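PDB 6CCA: DisA protein from Sorangium cellulosum, which acts as a carbon methyltransferase of the disorazol polyketide assembly line, probably using S-adenosylmethionine to place two methyl groups on one carbon of the growing chain. Local coordinates for residues D352-F357 with W366-S371; L332-M337 with P373-L378; D285-V290 with A311-R316; T90-L95 with R103-L108. All blocks are in the same frame, centred on the assembly; numbering follows the deposited sequence.

Interaction 1. Residues D352-F357 with W366-S371; sequences DGWWLF and WSPLLS
Trp354 lays its indole across the ring of Pro368, and the two groups cross at about a right angle. Pro368 CD stands over the six-membered ring of Trp354, 3.5 Å from its centroid and only 16° off the normal, which defines a CH-pi contact. With CG of Trp354 opposite its backbone N (chi1 -172°), the indole reaches along the 366-371 segment as well. Its rim carbon CH2 meets Leu369 CD1 at 3.9 Å. From the edge of the pyrrole ring, Trp354 NE1 donates to Trp366 O at 3.2 Å; the bond is bent (141°), and the donor lies above the carbonyl plane.

Phe357 approaches the same segment differently: Ser367 O lies over its face, displaced toward the rim, with CE1 of Phe357 3.3 Å from that oxygen. Trp354 O is buried at the in-plane edge of the Phe357 ring and 3.3 Å from Pro368 CD, with no hydrogen-bond partner in the model. Trp355 CH2 reaches Trp366 CD1 at 4.0 Å, while Trp355 NE1 bonds to Gly349 O.

Ser367 OG accepts from Leu369 N at 2.9 Å and also bonds to Met364 O. The arrangement is an ST turn whose middle residue, Pro368, makes the CH-pi contact with Trp354, folding the irregular chain between helices 342-346 and 372-381 back on itself, within the connection from strand 330-337 of the methyltransferase fold.

Interaction 2. Residues L332-M337 with P373-L378; sequences LVLNEM and PMWKGL
Trp375 has the most surface buried here, its indole reaching from helix 372-381 to strand 330-337, where Leu334 and Glu336 receive it. The nearest backbones, at Glu336 and Trp375, stay 9.6 Å apart between CA atoms, so the direct contacts are between side chains, with a water linking on to Met337 O.

Leu334 meets the flat of the indole. Its CD1 lies 3.8 Å from the centroid of the six-membered ring of Trp375, 18° off the normal, and the closest pair is Leu334 CD1 with Trp375 CE3 at 3.6 Å. This is a CH-pi contact displaced toward the benzo rim.

Glu336 meets the indole obliquely, near CZ2 and NE1. Its first torsion (chi1 -81°), with CG opposite the carbonyl carbon, carries the stem across the indole at about a right angle, Glu336 CG coming 3.6 Å from Trp375 CZ2. A bend at the second torsion turns the carboxylate, whose plane stands 51° from the ring. The polar end is engaged differently: OE2 bonds to His310 ND1, and OE1 accepts from a water.

That water lies in the indole plane at the ring edge and accepts from Trp375 NE1 at 3.0 Å. It can donate to Glu336 OE1 and Met337 O, both at 2.7 Å, though it has more acceptors in reach than protons. Leu315 and Ile405 add apolar cover to the indole.

Strand 330-337 runs parallel to 300-306 and antiparallel to 402-409. A helix packed on that strand, just ahead of the antiparallel hairpin, is characteristic of the Rossmann-like class I methyltransferase fold.

Interaction 3. Residues D285-V290 with A311-R316; sequences DLEGDV and ATKNLR
Glu287 reaches from the type I beta turn of Asp285 to Gly288 to the loop that leads into helix 315-325, joining two connections of the Rossmann-like methyltransferase domain. The contact lies at the surface and rests almost wholly on this one side chain.

In the first shell, Glu287 OE2 accepts from Lys313 N at 3.1 Å with a fairly straight bond (153°). The donor stands well above the carboxylate plane, 65° out of it, so the group is met from its flat side. Lys313 CB is 3.0 Å from the same OE2, an unusually close approach that makes the exact placement of the carboxylate somewhat doubtful, and Glu287 also touches a crystal neighbour. The Lys313 ammonium stays apart: its NZ is 4.9 Å from Glu287 OE2, too far for a salt bridge, though the opposite charges probably attract weakly. Thr312 OG1 abuts the stem of the acid, 3.3 Å from Glu287 CG, while its own hydrogen bond goes to Thr318 OG1.

Further out, the extended second torsion of Glu287 (chi2 -173°) carries the carboxylate across to the loop, and Leu356 packs on its side. The receiving loop is set by Asn314, the N-cap of that helix, whose OD1 bonds to Ser317 N, and by a backbone bond of Lys313 with Glu358.

The turn itself is closed by Gly288 N donating to Asp285 O at 3.1 Å, with a weak extra bond from Glu287 N to Asp285 OD1.

Interaction 4. Residues T90-L95 with R103-L108; sequences TLRERL and RLYDSL
Tyr105 projects from helix 102-114 onto Leu91 and Arg92 of helix 88-95, packing two helices that follow one another in the N-terminal region. With the strands 118-121 and 124-127 that come next, the order of elements is consistent with a winged-helix-like module.

The apolar contact is made over a ring face. Arg92 CB lies 4.0 Å from the centroid of the Tyr105 ring, 27° off its normal, a CH-pi contact shifted toward the hydroxyl end, where Arg92 CB is 3.6 Å from Tyr105 CE2. The arginine stem runs on obliquely past the rim, with Arg92 CD 3.7 Å from Tyr105 CD2. The first torsion (chi1 166°) sends CG of Arg92 toward helix 102-114, and after a bend at chi3 Arg92 NH1 makes a weak hydrogen bond to Ala98 O.

The polar contacts centre on the phenol oxygen, which bonds to Ala88 O in the first turn of helix 88-95. Arg92 N is 3.4 Å from Tyr105 OH, but the angle is too poor for a hydrogen bond.

Leu91 walls in the same oxygen with carbon: its CB is 3.4 Å and its CD2 3.5 Å from Tyr105 OH.

Interaction 4 comes first along the chain, closing the short connection between helices 88-95 and 102-114. Interaction 3 follows in series and closes a loop containing strand 300-306. Next, interaction 2 opens on strand 330-337 and closes on helix 372-381, and interaction 1 lies wholly within that span; none of the four cross. Interaction 1 is the hub, touching the other three: Trp366 packs on Ser107 of interaction 4, Leu356 on Glu287 of interaction 3, and Leu370 on Leu378 of interaction 2. The insert thereby joins the N-terminal helices to the methyltransferase sheet. Interactions 2 and 3 meet at Leu378 and Leu315, while interaction 4 touches neither.

Interaction 1. Residues D352-F357 with W366-S371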
# COMPACT_ATOMS: atom_id res chain seq x y z
N ASP A 352 3.94 9.50 8.05
CA ASP A 352 3.43 10.73 7.43
C ASP A 352 2.70 10.47 6.14
O ASP A 352 1.70 11.12 5.85
CB ASP A 352 4.60 11.67 7.13
CG ASP A 352 5.23 12.28 8.39
OD1 ASP A 352 4.77 12.09 9.51
OD2 ASP A 352 6.23 12.98 8.24
N GLY A 353 3.20 9.52 5.35
CA GLY A 353 2.61 9.17 4.05
C GLY A 353 1.15 8.76 4.14
O GLY A 353 0.36 9.02 3.21
N TRP A 354 0.79 8.06 5.23
CA TRP A 354 -0.61 7.67 5.48
C TRP A 354 -1.55 8.88 5.56
O TRP A 354 -2.71 8.81 5.10
CB TRP A 354 -0.69 6.91 6.82
CG TRP A 354 -2.03 6.29 7.13
CD1 TRP A 354 -3.00 6.83 7.89
CD2 TRP A 354 -2.53 5.00 6.73
NE1 TRP A 354 -4.06 5.99 8.00
CE2 TRP A 354 -3.80 4.85 7.31
CE3 TRP A 354 -2.03 3.98 5.94
CZ2 TRP A 354 -4.57 3.75 7.11
CZ3 TRP A 354 -2.80 2.87 5.73
CH2 TRP A 354 -4.06 2.74 6.32
N TRP A 355 -1.07 9.98 6.15
CA TRP A 355 -1.95 11.10 6.51
C TRP A 355 -1.79 12.32 5.56
O TRP A 355 -2.34 13.45 5.81
CB TRP A 355 -1.70 11.52 7.95
CG TRP A 355 -2.14 10.51 8.95
CD1 TRP A 355 -1.34 9.72 9.69
CD2 TRP A 355 -3.47 10.17 9.27
NE1 TRP A 355 -2.10 8.87 10.47
CE2 TRP A 355 -3.41 9.13 10.23
CE3 TRP A 355 -4.71 10.58 8.80
CZ2 TRP A 355 -4.57 8.49 10.71
CZ3 TRP A 355 -5.83 9.96 9.28
CH2 TRP A 355 -5.76 8.94 10.24
N LEU A 356 -1.07 12.09 4.46
CA LEU A 356 -0.66 13.20 3.54
C LEU A 356 -1.87 13.73 2.82
O LEU A 356 -1.94 14.90 2.49
CB LEU A 356 0.43 12.67 2.57
CG LEU A 356 1.25 13.73 1.80
CD1 LEU A 356 2.14 14.60 2.70
CD2 LEU A 356 2.11 13.03 0.76
N PHE A 357 -2.84 12.87 2.55
CA PHE A 357 -3.99 13.22 1.76
C PHE A 357 -4.74 14.48 2.21
O PHE A 357 -5.00 14.65 3.39
CB PHE A 357 -4.97 12.04 1.62
CG PHE A 357 -5.61 11.61 2.90
CD1 PHE A 357 -4.93 10.78 3.79
CD2 PHE A 357 -6.88 12.06 3.24
CE1 PHE A 357 -5.52 10.39 5.00
CE2 PHE A 357 -7.46 11.68 4.44
CZ PHE A 357 -6.78 10.84 5.33
N TRP A 366 -10.32 7.74 7.41
CA TRP A 366 -9.12 7.63 8.23
C TRP A 366 -8.01 6.86 7.57
O TRP A 366 -7.27 6.11 8.23
CB TRP A 366 -9.46 7.01 9.55
CG TRP A 366 -10.11 8.05 10.51
CD1 TRP A 366 -9.71 9.37 10.78
CD2 TRP A 366 -11.23 7.80 11.33
NE1 TRP A 366 -10.56 9.93 11.72
CE2 TRP A 366 -11.49 8.98 12.08
CE3 TRP A 366 -12.08 6.72 11.45
CZ2 TRP A 366 -12.54 9.06 12.99
CZ3 TRP A 366 -13.10 6.80 12.33
CH2 TRP A 366 -13.32 7.98 13.09
N SER A 367 -7.83 7.16 6.28
CA SER A 367 -6.92 6.43 5.46
C SER A 367 -6.65 7.16 4.16
O SER A 367 -7.44 7.98 3.72
CB SER A 367 -7.51 5.08 5.17
OG SER A 367 -8.18 5.00 3.92
N PRO A 368 -5.53 6.84 3.53
CA PRO A 368 -5.30 7.31 2.18
C PRO A 368 -5.77 6.31 1.14
O PRO A 368 -5.49 6.53 -0.04
CB PRO A 368 -3.80 7.46 2.14
CG PRO A 368 -3.34 6.28 2.97
CD PRO A 368 -4.35 6.14 4.09
N LEU A 369 -6.46 5.26 1.55
CA LEU A 369 -6.69 4.10 0.66
C LEU A 369 -8.00 4.15 -0.07
O LEU A 369 -8.96 4.80 0.41
CB LEU A 369 -6.67 2.81 1.49
CG LEU A 369 -5.38 2.49 2.25
CD1 LEU A 369 -5.54 1.17 3.06
CD2 LEU A 369 -4.16 2.42 1.36
N LEU A 370 -8.08 3.40 -1.18
CA LEU A 370 -9.30 3.22 -1.91
C LEU A 370 -9.63 1.78 -2.08
O LEU A 370 -8.73 0.94 -2.24
CB LEU A 370 -9.24 3.88 -3.31
CG LEU A 370 -9.42 5.40 -3.40
CD1 LEU A 370 -8.28 6.19 -2.86
CD2 LEU A 370 -9.52 5.72 -4.89
N SER A 371 -10.91 1.43 -2.05
CA SER A 371 -11.31 0.08 -2.35
C SER A 371 -11.20 -0.19 -3.88
O SER A 371 -11.02 0.72 -4.62
CB SER A 371 -12.79 -0.17 -2.00
OG SER A 371 -13.63 0.61 -2.82

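Interaction 2. Residues L332-M337 with P373-L378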
# COMPACT_ATOMS: atom_id res chain seq x y z
N LEU A 332 -1.19 1.89 -16.39
CA LEU A 332 -0.88 2.04 -14.98
C LEU A 332 -1.16 0.72 -14.28
O LEU A 332 -2.23 0.13 -14.50
CB LEU A 332 -1.73 3.14 -14.42
CG LEU A 332 -1.65 3.33 -12.91
CD1 LEU A 332 -0.23 3.72 -12.49
CD2 LEU A 332 -2.63 4.41 -12.44
N VAL A 333 -0.17 0.21 -13.56
CA VAL A 333 -0.32 -1.04 -12.82
C VAL A 333 -0.15 -0.67 -11.34
O VAL A 333 0.92 -0.13 -10.91
CB VAL A 333 0.75 -2.04 -13.23
CG1 VAL A 333 0.61 -3.30 -12.37
CG2 VAL A 333 0.63 -2.33 -14.72
N LEU A 334 -1.23 -0.87 -10.58
CA LEU A 334 -1.21 -0.60 -9.14
C LEU A 334 -1.28 -1.90 -8.34
O LEU A 334 -2.07 -2.81 -8.70
CB LEU A 334 -2.41 0.27 -8.76
CG LEU A 334 -2.59 1.62 -9.39
CD1 LEU A 334 -3.94 2.26 -9.05
CD2 LEU A 334 -1.46 2.53 -8.95
N ASN A 335 -0.48 -1.96 -7.27
CA ASN A 335 -0.68 -2.91 -6.20
C ASN A 335 -1.00 -2.10 -4.97
O ASN A 335 -0.16 -1.24 -4.54
CB ASN A 335 0.59 -3.70 -6.01
CG ASN A 335 0.48 -4.76 -4.92
OD1 ASN A 335 -0.56 -4.90 -4.26
ND2 ASN A 335 1.53 -5.59 -4.80
N GLU A 336 -2.21 -2.25 -4.46
CA GLU A 336 -2.73 -1.40 -3.42
C GLU A 336 -3.50 -2.18 -2.34
O GLU A 336 -4.15 -3.18 -2.59
CB GLU A 336 -3.71 -0.33 -3.98
CG GLU A 336 -3.02 0.90 -4.58
CD GLU A 336 -2.45 1.82 -3.49
OE1 GLU A 336 -3.01 1.94 -2.39
OE2 GLU A 336 -1.41 2.44 -3.72
N MET A 337 -3.46 -1.65 -1.12
CA MET A 337 -4.27 -2.20 -0.04
C MET A 337 -5.64 -1.52 -0.20
O MET A 337 -5.70 -0.28 -0.37
CB MET A 337 -3.62 -1.92 1.35
CG MET A 337 -2.19 -2.45 1.41
SD MET A 337 -2.15 -4.28 1.36
CE MET A 337 -0.35 -4.44 1.29
N PRO A 373 -13.60 -0.97 -6.05
CA PRO A 373 -14.63 -0.20 -6.80
C PRO A 373 -14.33 1.28 -6.82
O PRO A 373 -14.46 1.92 -7.88
CB PRO A 373 -15.97 -0.53 -6.08
CG PRO A 373 -15.73 -1.87 -5.39
CD PRO A 373 -14.20 -1.91 -5.06
N MET A 374 -13.84 1.83 -5.73
CA MET A 374 -13.43 3.23 -5.71
C MET A 374 -12.27 3.57 -6.68
O MET A 374 -12.31 4.58 -7.37
CB MET A 374 -13.06 3.72 -4.31
CG MET A 374 -14.25 3.76 -3.31
SD MET A 374 -13.66 3.79 -1.59
CE MET A 374 -13.16 5.44 -1.40
N TRP A 375 -11.27 2.72 -6.75
CA TRP A 375 -10.18 2.92 -7.72
C TRP A 375 -10.71 2.83 -9.16
O TRP A 375 -10.33 3.66 -10.00
CB TRP A 375 -9.11 1.83 -7.56
CG TRP A 375 -8.04 2.13 -6.56
CD1 TRP A 375 -7.84 1.43 -5.41
CD2 TRP A 375 -6.98 3.13 -6.60
NE1 TRP A 375 -6.73 1.91 -4.75
CE2 TRP A 375 -6.23 2.98 -5.42
CE3 TRP A 375 -6.63 4.16 -7.49
CZ2 TRP A 375 -5.16 3.76 -5.12
CZ3 TRP A 375 -5.58 4.98 -7.16
CH2 TRP A 375 -4.84 4.75 -5.97
N LYS A 376 -11.62 1.90 -9.40
CA LYS A 376 -12.21 1.73 -10.75
C LYS A 376 -12.90 3.01 -11.15
O LYS A 376 -12.60 3.61 -12.24
CB LYS A 376 -13.06 0.44 -10.84
CG LYS A 376 -13.63 0.17 -12.23
CD LYS A 376 -14.45 -1.08 -12.31
CE LYS A 376 -14.83 -1.38 -13.77
NZ LYS A 376 -15.77 -0.40 -14.22
N GLY A 377 -13.80 3.50 -10.30
CA GLY A 377 -14.56 4.73 -10.60
C GLY A 377 -13.69 5.93 -10.74
O GLY A 377 -13.81 6.74 -11.68
N LEU A 378 -12.73 6.07 -9.84
CA LEU A 378 -11.85 7.21 -9.97
C LEU A 378 -10.96 7.21 -11.25
O LEU A 378 -10.77 8.28 -11.87
CB LEU A 378 -10.94 7.36 -8.74
CG LEU A 378 -9.97 8.56 -8.67
CD1 LEU A 378 -10.66 9.89 -8.66
CD2 LEU A 378 -9.01 8.47 -7.49
O HOH W 1 -5.67 1.90 -1.96

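Interaction 3. Residues D285-V290 with A311-R316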
# COMPACT_ATOMS: atom_id res chain seq x y z
N ASP A 285 9.30 12.99 -7.83
CA ASP A 285 8.26 13.38 -6.93
C ASP A 285 7.08 13.70 -7.84
O ASP A 285 7.18 14.64 -8.62
CB ASP A 285 8.65 14.65 -6.20
CG ASP A 285 7.58 15.08 -5.18
OD1 ASP A 285 6.47 14.56 -5.22
OD2 ASP A 285 7.86 15.91 -4.31
N LEU A 286 6.01 12.89 -7.80
CA LEU A 286 4.96 13.03 -8.84
C LEU A 286 4.13 14.29 -8.60
O LEU A 286 3.53 14.83 -9.56
CB LEU A 286 4.00 11.84 -8.85
CG LEU A 286 4.44 10.56 -9.53
CD1 LEU A 286 3.38 9.48 -9.25
CD2 LEU A 286 4.66 10.76 -11.03
N GLU A 287 4.10 14.69 -7.32
CA GLU A 287 3.48 15.93 -6.90
C GLU A 287 4.21 17.18 -7.39
O GLU A 287 3.73 18.26 -7.20
CB GLU A 287 3.32 15.96 -5.37
CG GLU A 287 2.23 14.98 -4.85
CD GLU A 287 1.95 15.13 -3.35
OE1 GLU A 287 2.49 14.41 -2.54
OE2 GLU A 287 1.19 16.00 -2.95
N GLY A 288 5.36 17.05 -8.02
CA GLY A 288 6.01 18.20 -8.59
C GLY A 288 5.93 18.17 -10.08
O GLY A 288 5.14 17.49 -10.67
N ASP A 289 6.83 18.89 -10.69
CA ASP A 289 6.78 19.07 -12.10
C ASP A 289 7.66 18.02 -12.75
O ASP A 289 8.87 18.09 -12.68
CB ASP A 289 7.25 20.50 -12.43
CG ASP A 289 7.45 20.76 -13.91
OD1 ASP A 289 7.40 19.82 -14.74
OD2 ASP A 289 7.69 21.94 -14.24
N VAL A 290 7.03 17.04 -13.42
CA VAL A 290 7.79 15.86 -13.84
C VAL A 290 8.80 16.20 -14.92
O VAL A 290 9.88 15.66 -14.97
CB VAL A 290 6.87 14.68 -14.21
CG1 VAL A 290 5.98 14.32 -13.01
CG2 VAL A 290 6.03 15.04 -15.43
N ALA A 311 0.05 7.68 -1.50
CA ALA A 311 0.78 8.65 -0.62
C ALA A 311 1.00 9.95 -1.29
O ALA A 311 2.13 10.29 -1.66
CB ALA A 311 2.11 8.08 -0.14
N THR A 312 -0.08 10.69 -1.46
CA THR A 312 -0.06 11.93 -2.20
C THR A 312 -1.15 12.83 -1.65
O THR A 312 -2.15 12.37 -1.12
CB THR A 312 -0.32 11.66 -3.72
OG1 THR A 312 -0.28 12.92 -4.41
CG2 THR A 312 -1.68 11.04 -3.95
N LYS A 313 -0.99 14.13 -1.84
CA LYS A 313 -1.96 15.08 -1.34
C LYS A 313 -3.23 15.13 -2.11
O LYS A 313 -4.30 15.29 -1.54
CB LYS A 313 -1.35 16.49 -1.36
CG LYS A 313 -0.33 16.65 -0.28
CD LYS A 313 0.16 18.08 -0.16
CE LYS A 313 1.26 18.12 0.90
NZ LYS A 313 2.26 19.18 0.60
N ASN A 314 -3.10 15.02 -3.43
CA ASN A 314 -4.20 15.03 -4.33
C ASN A 314 -4.13 13.93 -5.38
O ASN A 314 -3.33 13.98 -6.29
CB ASN A 314 -4.27 16.37 -5.06
CG ASN A 314 -5.57 16.50 -5.82
OD1 ASN A 314 -5.73 15.98 -6.91
ND2 ASN A 314 -6.56 17.10 -5.17
N LEU A 315 -4.98 12.93 -5.24
CA LEU A 315 -4.93 11.74 -6.07
C LEU A 315 -5.19 12.04 -7.54
O LEU A 315 -4.48 11.55 -8.41
CB LEU A 315 -5.86 10.66 -5.48
CG LEU A 315 -5.66 9.22 -5.97
CD1 LEU A 315 -4.16 8.84 -5.87
CD2 LEU A 315 -6.55 8.25 -5.21
N ARG A 316 -6.22 12.84 -7.82
CA ARG A 316 -6.59 13.16 -9.19
C ARG A 316 -5.44 13.84 -9.93
O ARG A 316 -5.18 13.57 -11.10
CB ARG A 316 -7.83 14.05 -9.22
CG ARG A 316 -9.12 13.32 -8.88
CD ARG A 316 -10.32 14.25 -8.98
NE ARG A 316 -11.51 13.67 -8.37
CZ ARG A 316 -12.37 12.87 -9.00
NH1 ARG A 316 -12.16 12.56 -10.28
NH2 ARG A 316 -13.43 12.39 -8.37

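Interaction 4. Residues T90-L95 with R103-L108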
# COMPACT_ATOMS: atom_id res chain seq x y z
N THR A 90 -10.18 15.46 26.72
CA THR A 90 -9.39 15.49 27.94
C THR A 90 -8.35 14.38 27.98
O THR A 90 -7.18 14.60 28.32
CB THR A 90 -10.29 15.28 29.16
OG1 THR A 90 -11.26 16.32 29.18
CG2 THR A 90 -9.47 15.34 30.42
N LEU A 91 -8.80 13.19 27.65
CA LEU A 91 -7.92 12.04 27.57
C LEU A 91 -6.76 12.26 26.61
O LEU A 91 -5.67 11.99 26.96
CB LEU A 91 -8.71 10.82 27.16
CG LEU A 91 -8.01 9.48 27.13
CD1 LEU A 91 -7.53 9.09 28.50
CD2 LEU A 91 -8.89 8.41 26.54
N ARG A 92 -7.00 12.76 25.42
CA ARG A 92 -5.93 12.96 24.45
C ARG A 92 -4.84 13.75 25.07
O ARG A 92 -3.71 13.45 24.96
CB ARG A 92 -6.46 13.70 23.24
CG ARG A 92 -5.43 14.28 22.30
CD ARG A 92 -6.05 14.38 20.94
NE ARG A 92 -5.78 15.52 20.07
CZ ARG A 92 -4.68 15.70 19.31
NH1 ARG A 92 -3.66 14.88 19.37
NH2 ARG A 92 -4.60 16.74 18.49
N GLU A 93 -5.22 14.80 25.75
CA GLU A 93 -4.26 15.71 26.43
C GLU A 93 -3.62 15.01 27.57
O GLU A 93 -2.42 15.08 27.75
CB GLU A 93 -4.95 17.00 26.94
CG GLU A 93 -5.82 17.74 25.90
CD GLU A 93 -5.21 17.80 24.49
OE1 GLU A 93 -3.97 17.83 24.38
OE2 GLU A 93 -5.97 17.85 23.48
N ARG A 94 -4.41 14.33 28.35
CA ARG A 94 -3.86 13.62 29.46
C ARG A 94 -2.87 12.51 29.07
O ARG A 94 -1.91 12.26 29.81
CB ARG A 94 -4.98 12.99 30.26
CG ARG A 94 -4.46 12.05 31.34
CD ARG A 94 -5.61 11.42 32.06
NE ARG A 94 -5.48 9.97 32.14
CZ ARG A 94 -6.50 9.13 32.07
NH1 ARG A 94 -7.75 9.55 31.91
NH2 ARG A 94 -6.27 7.84 32.16
N LEU A 95 -3.12 11.82 27.96
CA LEU A 95 -2.20 10.73 27.52
C LEU A 95 -0.96 11.26 26.86
O LEU A 95 0.04 10.56 26.81
CB LEU A 95 -2.90 9.78 26.53
CG LEU A 95 -3.99 8.89 27.11
CD1 LEU A 95 -4.68 8.10 25.99
CD2 LEU A 95 -3.40 7.96 28.14
N ARG A 103 -5.71 12.75 14.34
CA ARG A 103 -6.63 11.98 13.52
C ARG A 103 -6.33 10.45 13.78
O ARG A 103 -7.26 9.68 13.89
CB ARG A 103 -6.50 12.30 12.01
CG ARG A 103 -7.02 13.67 11.61
CD ARG A 103 -6.69 13.99 10.16
NE ARG A 103 -5.27 14.30 10.02
CZ ARG A 103 -4.64 14.51 8.87
NH1 ARG A 103 -5.29 14.44 7.71
NH2 ARG A 103 -3.35 14.75 8.90
N LEU A 104 -5.08 10.05 13.95
CA LEU A 104 -4.85 8.62 14.31
C LEU A 104 -5.63 8.27 15.63
O LEU A 104 -6.30 7.27 15.75
CB LEU A 104 -3.36 8.35 14.51
CG LEU A 104 -2.98 6.89 14.89
CD1 LEU A 104 -3.59 5.87 13.98
CD2 LEU A 104 -1.46 6.76 14.99
N TYR A 105 -5.51 9.16 16.62
CA TYR A 105 -6.18 8.98 17.90
C TYR A 105 -7.63 8.83 17.71
O TYR A 105 -8.21 7.88 18.22
CB TYR A 105 -5.83 10.16 18.83
CG TYR A 105 -6.64 10.22 20.14
CD1 TYR A 105 -6.32 9.41 21.21
CD2 TYR A 105 -7.69 11.15 20.29
CE1 TYR A 105 -7.06 9.47 22.40
CE2 TYR A 105 -8.40 11.23 21.48
CZ TYR A 105 -8.07 10.39 22.53
OH TYR A 105 -8.78 10.43 23.74
N ASP A 106 -8.29 9.72 16.94
CA ASP A 106 -9.71 9.54 16.68
C ASP A 106 -9.99 8.20 16.02
O ASP A 106 -11.01 7.54 16.33
CB ASP A 106 -10.31 10.62 15.79
CG ASP A 106 -10.19 12.06 16.41
OD1 ASP A 106 -10.07 12.23 17.65
OD2 ASP A 106 -10.15 12.99 15.58
N SER A 107 -9.17 7.82 15.03
CA SER A 107 -9.35 6.51 14.42
C SER A 107 -9.20 5.33 15.43
O SER A 107 -9.99 4.37 15.36
CB SER A 107 -8.35 6.33 13.24
OG SER A 107 -8.66 5.11 12.58
N LEU A 108 -8.27 5.44 16.33
CA LEU A 108 -8.03 4.35 17.33
C LEU A 108 -9.28 4.23 18.24
O LEU A 108 -9.71 3.12 18.55
CB LEU A 108 -6.79 4.60 18.17
CG LEU A 108 -5.46 4.64 17.39
CD1 LEU A 108 -4.30 4.97 18.31
CD2 LEU A 108 -5.24 3.36 16.54